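Local coordinates for protein HemO (Neisseria meningitidis, PDB 1J77) that binds heme with a histidine as axial iron ligand and probably cleaves the porphyrin ring oxidatively, at residues I43-L46 with K47-V51; P100-G104 with N105-G109; A173-G176 with A177-A180; F181-Y184 with K185-R189. All coordinates share one frame; numbering follows the deposited sequence.

In the fold
All four contacts are local, each within one continuous piece of a mainly helical heme oxygenase without strands. Interactions 1 and 4 are buried and mostly apolar, with an aromatic ring under an i+4 side chain. Interactions 2 and 3 are only partly buried and more polar, with carboxylate, amide and lysine groups at their surfaces. Interactions 3 and 4 follow one another on helix 167-192. Interaction 1 lies on helix 39-60 and packs against interaction 4 through Leu48 and Gln49. Interaction 2 starts helix 104-119 and joins interaction 3 by a salt bridge from Lys106 to Glu179. Interaction 4 alone has residues of the heme pocket.

Interaction 1 (I43-L46 with K47-V51); sequences IKFL and KLQSV
Gln49 lies over one face of the Phe45 ring, one helical turn further on. Its CG stands 3.8 Å from the centroid of the Phe45 ring, 19° off the ring normal, which makes a CH-pi contact. Beyond CG, the Gln49 amide stacks on the same ring. The two planes are 24° apart, and Gln49 CD is 3.6 Å from Phe45 CZ. Two torsions bring this about. Phe45 holds CG anti to its backbone N (chi1 179°), and the Gln49 chain bends at chi2. Leu48 adds an apolar touch, with its CD2 4.2 Å from Phe45 CD1. On another side of the helix Lys47 runs out extended past Ile43, and its CE rests 3.5 Å from Ile43 CG2. Its ammonium group has a long, weak ion pair with Glu90.

Four successive i to i+4 backbone bonds hold these side chains in step, from Lys47 N to Ile43 O through to Ser50 N to Leu46 O. The bond from Gln49 N to Phe45 O is 2.9 Å long. Outside the segments, Gln49 OE1 accepts a hydrogen bond from His141 NE2. Phe45 and Leu48 touch Tyr184 of helix 167-192, while Leu46 and Gln49 reach helix 78-87. The buried Gln49 side chain, its nearest atom about 5 Å from the heme, is thus placed by a ring beneath its amide and by a histidine at its oxygen.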
loop_
_atom_site.group_PDB
_atom_site.type_symbol
_atom_site.label_atom_id
_atom_site.label_comp_id
_atom_site.label_asym_id
_atom_site.label_seq_id
_atom_site.Cartn_x
_atom_site.Cartn_y
_atom_site.Cartn_z
ATOM N N ILE A 43 4.186 1.094 16.123
ATOM C CA ILE A 43 5.043 -0.031 15.730
ATOM C C ILE A 43 4.176 -1.121 15.105
ATOM O O ILE A 43 4.569 -1.747 14.110
ATOM C CB ILE A 43 5.896 -0.521 16.937
ATOM C CG1 ILE A 43 7.059 0.446 17.145
ATOM C CG2 ILE A 43 6.365 -1.904 16.690
ATOM C CD1 ILE A 43 7.794 0.311 18.477
ATOM N N LYS A 44 2.987 -1.326 15.630
ATOM C CA LYS A 44 2.058 -2.281 15.020
ATOM C C LYS A 44 1.735 -1.879 13.587
ATOM O O LYS A 44 1.666 -2.737 12.681
ATOM C CB LYS A 44 0.781 -2.342 15.843
ATOM C CG LYS A 44 1.033 -2.283 17.382
ATOM C CD LYS A 44 -0.281 -2.474 18.148
ATOM C CE LYS A 44 -0.093 -2.659 19.617
ATOM N NZ LYS A 44 -1.211 -3.469 20.131
ATOM N N PHE A 45 1.569 -0.605 13.373
ATOM C CA PHE A 45 1.296 -0.069 12.068
ATOM C C PHE A 45 2.490 -0.309 11.157
ATOM O O PHE A 45 2.340 -0.690 10.013
ATOM C CB PHE A 45 0.963 1.413 12.153
ATOM C CG PHE A 45 0.698 2.034 10.856
ATOM C CD1 PHE A 45 -0.422 1.656 10.160
ATOM C CD2 PHE A 45 1.564 2.975 10.300
ATOM C CE1 PHE A 45 -0.665 2.167 8.918
ATOM C CE2 PHE A 45 1.299 3.511 9.052
ATOM C CZ PHE A 45 0.163 3.128 8.397
ATOM N N LEU A 46 3.686 -0.003 11.651
ATOM C CA LEU A 46 4.873 -0.221 10.840
ATOM C C LEU A 46 5.028 -1.701 10.480
ATOM O O LEU A 46 5.508 -2.027 9.364
ATOM C CB LEU A 46 6.107 0.276 11.607
ATOM C CG LEU A 46 6.347 1.787 11.699
ATOM C CD1 LEU A 46 7.674 2.052 12.404
ATOM C CD2 LEU A 46 6.315 2.541 10.435
ATOM N N LYS A 47 4.715 -2.608 11.394
ATOM C CA LYS A 47 4.791 -4.062 11.132
ATOM C C LYS A 47 3.841 -4.444 9.975
ATOM O O LYS A 47 4.237 -5.129 9.015
ATOM C CB LYS A 47 4.600 -4.914 12.409
ATOM C CG LYS A 47 5.754 -4.800 13.338
ATOM C CD LYS A 47 5.419 -5.416 14.635
ATOM C CE LYS A 47 6.605 -5.263 15.610
ATOM N NZ LYS A 47 6.312 -5.998 16.880
ATOM N N LEU A 48 2.616 -3.957 10.035
ATOM C CA LEU A 48 1.635 -4.167 9.003
ATOM C C LEU A 48 2.148 -3.626 7.650
ATOM O O LEU A 48 2.107 -4.349 6.640
ATOM C CB LEU A 48 0.307 -3.530 9.415
ATOM C CG LEU A 48 -0.617 -3.051 8.290
ATOM C CD1 LEU A 48 -1.149 -4.261 7.580
ATOM C CD2 LEU A 48 -1.736 -2.161 8.918
ATOM N N GLN A 49 2.652 -2.390 7.649
ATOM C CA GLN A 49 3.193 -1.784 6.451
ATOM C C GLN A 49 4.363 -2.631 5.921
ATOM O O GLN A 49 4.511 -2.798 4.702
ATOM C CB GLN A 49 3.654 -0.332 6.726
ATOM C CG GLN A 49 2.555 0.658 7.098
ATOM C CD GLN A 49 1.824 1.155 5.887
ATOM O OE1 GLN A 49 2.057 2.284 5.410
ATOM N NE2 GLN A 49 0.910 0.332 5.369
ATOM N N SER A 50 5.198 -3.151 6.815
ATOM C CA SER A 50 6.352 -4.002 6.390
ATOM C C SER A 50 5.930 -5.222 5.605
ATOM O O SER A 50 6.532 -5.554 4.550
ATOM C CB SER A 50 7.195 -4.479 7.599
ATOM O OG SER A 50 8.281 -5.271 7.130
ATOM N N VAL A 51 4.908 -5.898 6.068
ATOM C CA VAL A 51 4.433 -7.109 5.440
ATOM C C VAL A 51 3.853 -6.797 4.084
ATOM O O VAL A 51 4.125 -7.494 3.075
ATOM C CB VAL A 51 3.376 -7.846 6.311
ATOM C CG1 VAL A 51 2.784 -9.057 5.608
ATOM C CG2 VAL A 51 3.998 -8.258 7.595
#

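Interaction 2 (P100-G104 with N105-G109); sequences PYEAG and NKAIG
Glu102 OE1 and Lys106 NZ are joined by a water. The water donates to Glu102 OE1 at 2.6 Å and accepts from Lys106 NZ at 3.1 Å. The two charged atoms are beyond salt-bridge range of each other. The loop leading into helix 104-119 here becomes its first turn. The other Glu102 oxygen turns back to its own backbone: OE2 accepts from Ala103 N at 2.8 Å, on the anti side of the carboxylate. The Glu102 chain bends at chi2 (52°), which helps fold the carboxylate back.

Ala107 N bonds to Ala103 O at 3.2 Å, from well above the carbonyl plane. It also makes a weak bond to Gly104 O, and Ile108 N makes another weak bond to that oxygen. A second water accepts from Lys106 N and donates weakly to Ala103 O, so it extends the polar network of the first turn. Gly104 has positive phi (64°) where the loop turns into the helix.

Further out, Lys106 NZ forms a salt bridge with Glu179 of helix 167-192, and Asn105 ND2 bonds to Glu172 of the same helix. Glu102 O accepts a hydrogen bond from His58. Packing across the turn is modest. The Glu102 and Lys106 chains cross at their inner carbons, and Glu102 CG lies 3.7 Å from Lys106 CB. The methyl CB of Ala107 sits against a carbonyl oxygen, 3.6 Å from Glu102 O.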
loop_
_atom_site.group_PDB
_atom_site.type_symbol
_atom_site.label_atom_id
_atom_site.label_comp_id
_atom_site.label_asym_id
_atom_site.label_seq_id
_atom_site.Cartn_x
_atom_site.Cartn_y
_atom_site.Cartn_z
ATOM N N PRO A 100 1.856 -13.728 0.071
ATOM C CA PRO A 100 1.438 -13.738 -1.339
ATOM C C PRO A 100 2.605 -13.381 -2.217
ATOM O O PRO A 100 3.443 -12.549 -1.822
ATOM C CB PRO A 100 0.377 -12.632 -1.398
ATOM C CG PRO A 100 -0.071 -12.457 0.025
ATOM C CD PRO A 100 1.049 -12.805 0.898
ATOM N N TYR A 101 2.675 -13.967 -3.415
ATOM C CA TYR A 101 3.742 -13.689 -4.348
ATOM C C TYR A 101 3.043 -13.754 -5.690
ATOM O O TYR A 101 3.205 -14.697 -6.481
ATOM C CB TYR A 101 4.827 -14.766 -4.190
ATOM C CG TYR A 101 6.158 -14.512 -4.830
ATOM C CD1 TYR A 101 7.165 -13.787 -4.173
ATOM C CD2 TYR A 101 6.479 -15.049 -6.057
ATOM C CE1 TYR A 101 8.406 -13.589 -4.746
ATOM C CE2 TYR A 101 7.689 -14.862 -6.609
ATOM C CZ TYR A 101 8.687 -14.141 -5.965
ATOM O OH TYR A 101 9.942 -14.027 -6.543
ATOM N N GLU A 102 2.318 -12.681 -5.989
ATOM C CA GLU A 102 1.427 -12.685 -7.125
ATOM C C GLU A 102 2.194 -12.445 -8.424
ATOM O O GLU A 102 3.299 -11.865 -8.452
ATOM C CB GLU A 102 0.310 -11.641 -6.929
ATOM C CG GLU A 102 -0.834 -11.793 -7.929
ATOM C CD GLU A 102 -1.408 -13.184 -8.016
ATOM O OE1 GLU A 102 -2.330 -13.456 -7.186
ATOM O OE2 GLU A 102 -0.949 -13.996 -8.929
ATOM N N ALA A 103 1.571 -12.867 -9.523
ATOM C CA ALA A 103 2.193 -12.773 -10.835
ATOM C C ALA A 103 1.185 -12.366 -11.897
ATOM O O ALA A 103 -0.019 -12.317 -11.630
ATOM C CB ALA A 103 2.787 -14.132 -11.203
ATOM N N GLY A 104 1.702 -12.033 -13.083
ATOM C CA GLY A 104 0.867 -11.763 -14.235
ATOM C C GLY A 104 -0.049 -10.564 -14.101
ATOM O O GLY A 104 0.329 -9.522 -13.544
ATOM N N ASN A 105 -1.240 -10.677 -14.687
ATOM C CA ASN A 105 -2.172 -9.571 -14.684
ATOM C C ASN A 105 -2.597 -9.200 -13.264
ATOM O O ASN A 105 -2.697 -8.023 -12.949
ATOM C CB ASN A 105 -3.364 -9.876 -15.589
ATOM C CG ASN A 105 -2.954 -9.970 -17.080
ATOM O OD1 ASN A 105 -2.157 -9.180 -17.558
ATOM N ND2 ASN A 105 -3.538 -10.924 -17.801
ATOM N N LYS A 106 -2.832 -10.202 -12.434
ATOM C CA LYS A 106 -3.266 -9.960 -11.046
ATOM C C LYS A 106 -2.179 -9.157 -10.338
ATOM O O LYS A 106 -2.508 -8.300 -9.484
ATOM C CB LYS A 106 -3.581 -11.259 -10.315
ATOM C CG LYS A 106 -4.915 -11.909 -10.726
ATOM C CD LYS A 106 -5.125 -13.243 -10.044
ATOM C CE LYS A 106 -6.137 -13.137 -8.945
ATOM N NZ LYS A 106 -6.432 -14.445 -8.258
ATOM N N ALA A 107 -0.889 -9.393 -10.646
ATOM C CA ALA A 107 0.189 -8.640 -9.989
ATOM C C ALA A 107 0.131 -7.161 -10.328
ATOM O O ALA A 107 0.541 -6.325 -9.548
ATOM C CB ALA A 107 1.602 -9.249 -10.296
ATOM N N ILE A 108 -0.394 -6.820 -11.507
ATOM C CA ILE A 108 -0.566 -5.415 -11.881
ATOM C C ILE A 108 -1.538 -4.707 -10.918
ATOM O O ILE A 108 -1.302 -3.573 -10.565
ATOM C CB ILE A 108 -1.003 -5.297 -13.363
ATOM C CG1 ILE A 108 0.039 -5.948 -14.268
ATOM C CG2 ILE A 108 -1.150 -3.831 -13.721
ATOM C CD1 ILE A 108 -0.462 -6.195 -15.683
ATOM N N GLY A 109 -2.589 -5.404 -10.526
ATOM C CA GLY A 109 -3.496 -4.924 -9.475
ATOM C C GLY A 109 -2.845 -4.671 -8.118
ATOM O O GLY A 109 -3.163 -3.671 -7.473
HETATM O O HOH W 1 -3.830 -15.534 -7.032
HETATM O O HOH W 2 -2.780 -13.250 -13.197
#

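Interaction 3 (A173-G176 with A177-A180); sequences AIQG and AREA
Gln175 and Glu179 are tied by a side-chain hydrogen bond across one helical turn. Gln175 NE2 donates to Glu179 OE2 at 2.9 Å, with an angle of 164° at the hydrogen. It uses the anti lone pair of OE2, and that oxygen lies in the Gln175 amide plane. The amide and carboxylate planes are steeply inclined to each other. The Gln175 chain bends at chi2 (62°), which carries NE2 along the helix to the glutamate. The same OE2 has a second partner, a salt bridge to Lys106 of helix 104-119.

The backbone bonds are the successive i+4 to i hydrogen bonds of helix 167-192. One runs from Ala180 N to Gly176 O at 2.9 Å. Arg178 N, a turn after Ile174, bonds to Ile174 O.

Packing on the outer side involves Arg178. Its guanidinium has Ile174 CG2 over one face, near the rim. Gln175 OE1 lies at its edge, and the amide stands nearly upright to it at 85°. Small residues line the inner side: Ala177 touches Leu15 of helix 11-32 and Tyr112 of helix 104-119, while Ala180 meets Trp110.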
loop_
_atom_site.group_PDB
_atom_site.type_symbol
_atom_site.label_atom_id
_atom_site.label_comp_id
_atom_site.label_asym_id
_atom_site.label_seq_id
_atom_site.Cartn_x
_atom_site.Cartn_y
_atom_site.Cartn_z
ATOM N N ALA A 173 -6.519 -7.986 -13.422
ATOM C CA ALA A 173 -5.795 -6.953 -12.655
ATOM C C ALA A 173 -6.679 -6.333 -11.567
ATOM O O ALA A 173 -6.227 -6.115 -10.446
ATOM C CB ALA A 173 -5.274 -5.883 -13.548
ATOM N N ILE A 174 -7.918 -5.993 -11.913
ATOM C CA ILE A 174 -8.830 -5.452 -10.904
ATOM C C ILE A 174 -9.084 -6.469 -9.788
ATOM O O ILE A 174 -9.105 -6.119 -8.583
ATOM C CB ILE A 174 -10.165 -5.047 -11.575
ATOM C CG1 ILE A 174 -9.922 -3.854 -12.442
ATOM C CG2 ILE A 174 -11.191 -4.704 -10.534
ATOM C CD1 ILE A 174 -11.012 -3.721 -13.474
ATOM N N GLN A 175 -9.287 -7.724 -10.129
ATOM C CA GLN A 175 -9.387 -8.753 -9.106
ATOM C C GLN A 175 -8.121 -8.793 -8.229
ATOM O O GLN A 175 -8.255 -8.955 -7.030
ATOM C CB GLN A 175 -9.690 -10.128 -9.689
ATOM C CG GLN A 175 -9.842 -11.222 -8.664
ATOM C CD GLN A 175 -11.011 -10.991 -7.705
ATOM O OE1 GLN A 175 -12.008 -10.304 -8.045
ATOM N NE2 GLN A 175 -10.913 -11.593 -6.529
ATOM N N GLY A 176 -6.935 -8.679 -8.830
ATOM C CA GLY A 176 -5.679 -8.571 -8.100
ATOM C C GLY A 176 -5.739 -7.433 -7.075
ATOM O O GLY A 176 -5.340 -7.633 -5.940
ATOM N N ALA A 177 -6.150 -6.249 -7.491
ATOM C CA ALA A 177 -6.281 -5.085 -6.608
ATOM C C ALA A 177 -7.275 -5.362 -5.460
ATOM O O ALA A 177 -6.964 -5.094 -4.295
ATOM C CB ALA A 177 -6.695 -3.826 -7.415
ATOM N N ARG A 178 -8.386 -6.020 -5.754
ATOM C CA ARG A 178 -9.339 -6.393 -4.692
ATOM C C ARG A 178 -8.619 -7.302 -3.654
ATOM O O ARG A 178 -8.760 -7.136 -2.437
ATOM C CB ARG A 178 -10.596 -7.108 -5.268
ATOM C CG ARG A 178 -11.520 -6.202 -6.076
ATOM C CD ARG A 178 -12.755 -6.858 -6.629
ATOM N NE ARG A 178 -13.600 -5.805 -7.164
ATOM C CZ ARG A 178 -14.600 -5.987 -8.004
ATOM N NH1 ARG A 178 -14.903 -7.204 -8.428
ATOM N NH2 ARG A 178 -15.297 -4.930 -8.414
ATOM N N GLU A 179 -7.857 -8.270 -4.156
ATOM C CA GLU A 179 -7.131 -9.205 -3.320
ATOM C C GLU A 179 -6.011 -8.559 -2.519
ATOM O O GLU A 179 -5.790 -8.961 -1.369
ATOM C CB GLU A 179 -6.645 -10.415 -4.115
ATOM C CG GLU A 179 -7.811 -11.260 -4.636
ATOM C CD GLU A 179 -7.414 -12.384 -5.561
ATOM O OE1 GLU A 179 -6.247 -12.809 -5.515
ATOM O OE2 GLU A 179 -8.311 -12.883 -6.267
ATOM N N ALA A 180 -5.343 -7.540 -3.067
ATOM C CA ALA A 180 -4.273 -6.781 -2.348
ATOM C C ALA A 180 -4.886 -6.033 -1.168
ATOM O O ALA A 180 -4.370 -6.118 -0.057
ATOM C CB ALA A 180 -3.610 -5.862 -3.236
#

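Interaction 4 (F181-Y184 with K185-R189); sequences FAFY and KVVLR. With HEM (protoporphyrin IX containing Fe), chain B.
Phe183 and Val187 meet one turn apart, with Val187 CG2 over one face of the ring. This methyl is 3.7 Å from the centroid of the Phe183 ring and 22° off its normal, a CH-pi contact. It sits toward the rim, 3.4 Å from Phe183 CZ. With chi1 at 177°, Phe183 CG sits beside its own carbonyl carbon, which brings the ring next to Val187.

Tyr184 can be followed outward. Its CB simply sits beside the following peptide, at the backbone N of Lys185. CG and CD1 come near the heme vinyl carbon CBC. CE1, CE2 and CZ then pass over the heme methyl CMC, which lies on one face of the ring, and Tyr184 CZ is the nearest of them at 3.4 Å. At the tip, OH is also near CMC. Tyr184 CE2 is 4.4 Å from Leu188 CD1, a looser apolar contact. Phe181 meets the heme differently, edge on, with its CE2 3.6 Å from the heme meso carbon CHD. The heme iron carries a water at 1.9 Å, and His23 is its axial protein ligand.

Water links the turns at the outer side: it donates to Ala182 O and accepts from Arg189 NH1. Arg189 also lays its guanidinium face over Lys185 CB. Both residues form salt bridges to Glu199, and Lys185 NZ bonds to Ser25. Helix 11-32 meets Phe181, Lys185 and Leu188, and helix 39-60 meets Tyr184 and Val187.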
loop_
_atom_site.group_PDB
_atom_site.type_symbol
_atom_site.label_atom_id
_atom_site.label_comp_id
_atom_site.label_asym_id
_atom_site.label_seq_id
_atom_site.Cartn_x
_atom_site.Cartn_y
_atom_site.Cartn_z
ATOM N N PHE A 181 -6.019 -5.376 -1.412
ATOM C CA PHE A 181 -6.707 -4.700 -0.308
ATOM C C PHE A 181 -7.170 -5.680 0.725
ATOM O O PHE A 181 -7.085 -5.403 1.923
ATOM C CB PHE A 181 -7.904 -3.865 -0.787
ATOM C CG PHE A 181 -7.564 -2.513 -1.411
ATOM C CD1 PHE A 181 -7.917 -2.235 -2.747
ATOM C CD2 PHE A 181 -6.935 -1.501 -0.690
ATOM C CE1 PHE A 181 -7.664 -1.009 -3.300
ATOM C CE2 PHE A 181 -6.711 -0.272 -1.257
ATOM C CZ PHE A 181 -7.049 -0.034 -2.592
ATOM N N ALA A 182 -7.706 -6.834 0.300
ATOM C CA ALA A 182 -8.167 -7.805 1.274
ATOM C C ALA A 182 -7.045 -8.343 2.116
ATOM O O ALA A 182 -7.191 -8.516 3.309
ATOM C CB ALA A 182 -8.871 -8.926 0.606
ATOM N N PHE A 183 -5.904 -8.624 1.488
ATOM C CA PHE A 183 -4.724 -9.068 2.209
ATOM C C PHE A 183 -4.247 -8.013 3.226
ATOM O O PHE A 183 -3.914 -8.360 4.349
ATOM C CB PHE A 183 -3.608 -9.443 1.229
ATOM C CG PHE A 183 -2.299 -9.846 1.897
ATOM C CD1 PHE A 183 -2.226 -11.009 2.649
ATOM C CD2 PHE A 183 -1.192 -9.020 1.865
ATOM C CE1 PHE A 183 -1.084 -11.367 3.239
ATOM C CE2 PHE A 183 -0.013 -9.407 2.481
ATOM C CZ PHE A 183 0.009 -10.579 3.175
ATOM N N TYR A 184 -4.224 -6.748 2.846
ATOM C CA TYR A 184 -3.892 -5.699 3.787
ATOM C C TYR A 184 -4.715 -5.786 5.055
ATOM O O TYR A 184 -4.151 -5.710 6.149
ATOM C CB TYR A 184 -4.020 -4.324 3.173
ATOM C CG TYR A 184 -3.367 -3.202 3.983
ATOM C CD1 TYR A 184 -2.058 -2.830 3.817
ATOM C CD2 TYR A 184 -4.067 -2.519 4.946
ATOM C CE1 TYR A 184 -1.468 -1.830 4.569
ATOM C CE2 TYR A 184 -3.489 -1.517 5.690
ATOM C CZ TYR A 184 -2.224 -1.143 5.483
ATOM O OH TYR A 184 -1.643 -0.172 6.252
ATOM N N LYS A 185 -6.015 -5.999 4.922
ATOM C CA LYS A 185 -6.841 -6.101 6.115
ATOM C C LYS A 185 -6.598 -7.402 6.885
ATOM O O LYS A 185 -6.681 -7.393 8.102
ATOM C CB LYS A 185 -8.312 -5.978 5.765
ATOM C CG LYS A 185 -8.693 -4.603 5.202
ATOM C CD LYS A 185 -10.206 -4.298 5.136
ATOM C CE LYS A 185 -10.877 -5.029 4.040
ATOM N NZ LYS A 185 -12.374 -4.798 4.038
ATOM N N VAL A 186 -6.345 -8.519 6.213
ATOM C CA VAL A 186 -5.998 -9.763 6.928
ATOM C C VAL A 186 -4.771 -9.499 7.813
ATOM O O VAL A 186 -4.775 -9.847 9.027
ATOM C CB VAL A 186 -5.681 -10.935 5.955
ATOM C CG1 VAL A 186 -4.964 -12.086 6.688
ATOM C CG2 VAL A 186 -6.928 -11.381 5.231
ATOM N N VAL A 187 -3.736 -8.885 7.272
ATOM C CA VAL A 187 -2.537 -8.576 8.027
ATOM C C VAL A 187 -2.816 -7.612 9.206
ATOM O O VAL A 187 -2.304 -7.806 10.318
ATOM C CB VAL A 187 -1.399 -8.054 7.116
ATOM C CG1 VAL A 187 -0.206 -7.682 7.933
ATOM C CG2 VAL A 187 -1.074 -9.100 6.062
ATOM N N LEU A 188 -3.597 -6.568 8.943
ATOM C CA LEU A 188 -3.943 -5.582 9.940
ATOM C C LEU A 188 -4.623 -6.288 11.103
ATOM O O LEU A 188 -4.257 -6.074 12.260
ATOM C CB LEU A 188 -4.832 -4.514 9.285
ATOM C CG LEU A 188 -5.291 -3.354 10.170
ATOM C CD1 LEU A 188 -5.833 -2.237 9.299
ATOM C CD2 LEU A 188 -6.305 -3.683 11.256
ATOM N N ARG A 189 -5.599 -7.128 10.792
ATOM C CA ARG A 189 -6.327 -7.843 11.863
ATOM C C ARG A 189 -5.420 -8.751 12.697
ATOM O O ARG A 189 -5.492 -8.805 13.940
ATOM C CB ARG A 189 -7.473 -8.626 11.287
ATOM C CG ARG A 189 -8.582 -7.868 10.633
ATOM C CD ARG A 189 -9.395 -8.709 9.655
ATOM N NE ARG A 189 -10.413 -7.983 8.927
ATOM C CZ ARG A 189 -10.742 -8.174 7.648
ATOM N NH1 ARG A 189 -10.109 -9.093 6.904
ATOM N NH2 ARG A 189 -11.654 -7.411 7.077
HETATM C CHA HEM B . -5.816 7.077 -2.780
HETATM C CHB HEM B . -6.526 8.177 1.882
HETATM C CHC HEM B . -4.694 3.841 3.166
HETATM C CHD HEM B . -4.445 2.574 -1.536
HETATM C C1A HEM B . -6.075 7.781 -1.629
HETATM C C2A HEM B . -6.426 9.217 -1.545
HETATM C C3A HEM B . -6.614 9.485 -0.254
HETATM C C4A HEM B . -6.413 8.273 0.526
HETATM C CMA HEM B . -7.001 10.866 0.331
HETATM C CAA HEM B . -6.507 10.277 -2.682
HETATM C CBA HEM B . -5.170 11.015 -2.755
HETATM C CGA HEM B . -5.108 11.966 -3.934
HETATM O O1A HEM B . -5.922 11.791 -4.888
HETATM O O2A HEM B . -4.254 12.903 -3.891
HETATM C C1B HEM B . -6.089 7.109 2.651
HETATM C C2B HEM B . -6.068 7.079 4.087
HETATM C C3B HEM B . -5.589 5.858 4.462
HETATM C C4B HEM B . -5.235 5.134 3.243
HETATM C CMB HEM B . -6.541 8.286 4.937
HETATM C CAB HEM B . -5.320 5.342 5.877
HETATM C CBB HEM B . -6.102 5.676 6.899
HETATM C C1C HEM B . -4.420 3.162 2.009
HETATM C C2C HEM B . -3.770 1.855 1.918
HETATM C C3C HEM B . -3.765 1.492 0.626
HETATM C C4C HEM B . -4.289 2.567 -0.171
HETATM C CMC HEM B . -3.340 1.034 3.142
HETATM C CAC HEM B . -3.230 0.209 0.003
HETATM C CBC HEM B . -3.063 -0.871 0.760
HETATM C C1D HEM B . -4.803 3.672 -2.252
HETATM C C2D HEM B . -4.855 3.667 -3.691
HETATM C C3D HEM B . -5.297 5.039 -4.091
HETATM C C4D HEM B . -5.452 5.747 -2.843
HETATM C CMD HEM B . -4.534 2.474 -4.593
HETATM C CAD HEM B . -5.464 5.619 -5.496
HETATM C CBD HEM B . -6.899 5.844 -5.868
HETATM C CGD HEM B . -6.853 6.300 -7.309
HETATM O O1D HEM B . -6.855 5.417 -8.199
HETATM O O2D HEM B . -6.880 7.545 -7.560
HETATM N NA HEM B . -6.068 7.263 -0.356
HETATM N NB HEM B . -5.616 5.897 2.172
HETATM N NC HEM B . -4.692 3.544 0.728
HETATM N ND HEM B . -5.170 4.926 -1.742
HETATM FE FE HEM B . -5.493 5.379 0.183
HETATM O O HOH W 3 -9.840 -9.107 3.983
HETATM O O HOH W 4 -3.637 5.984 0.169
#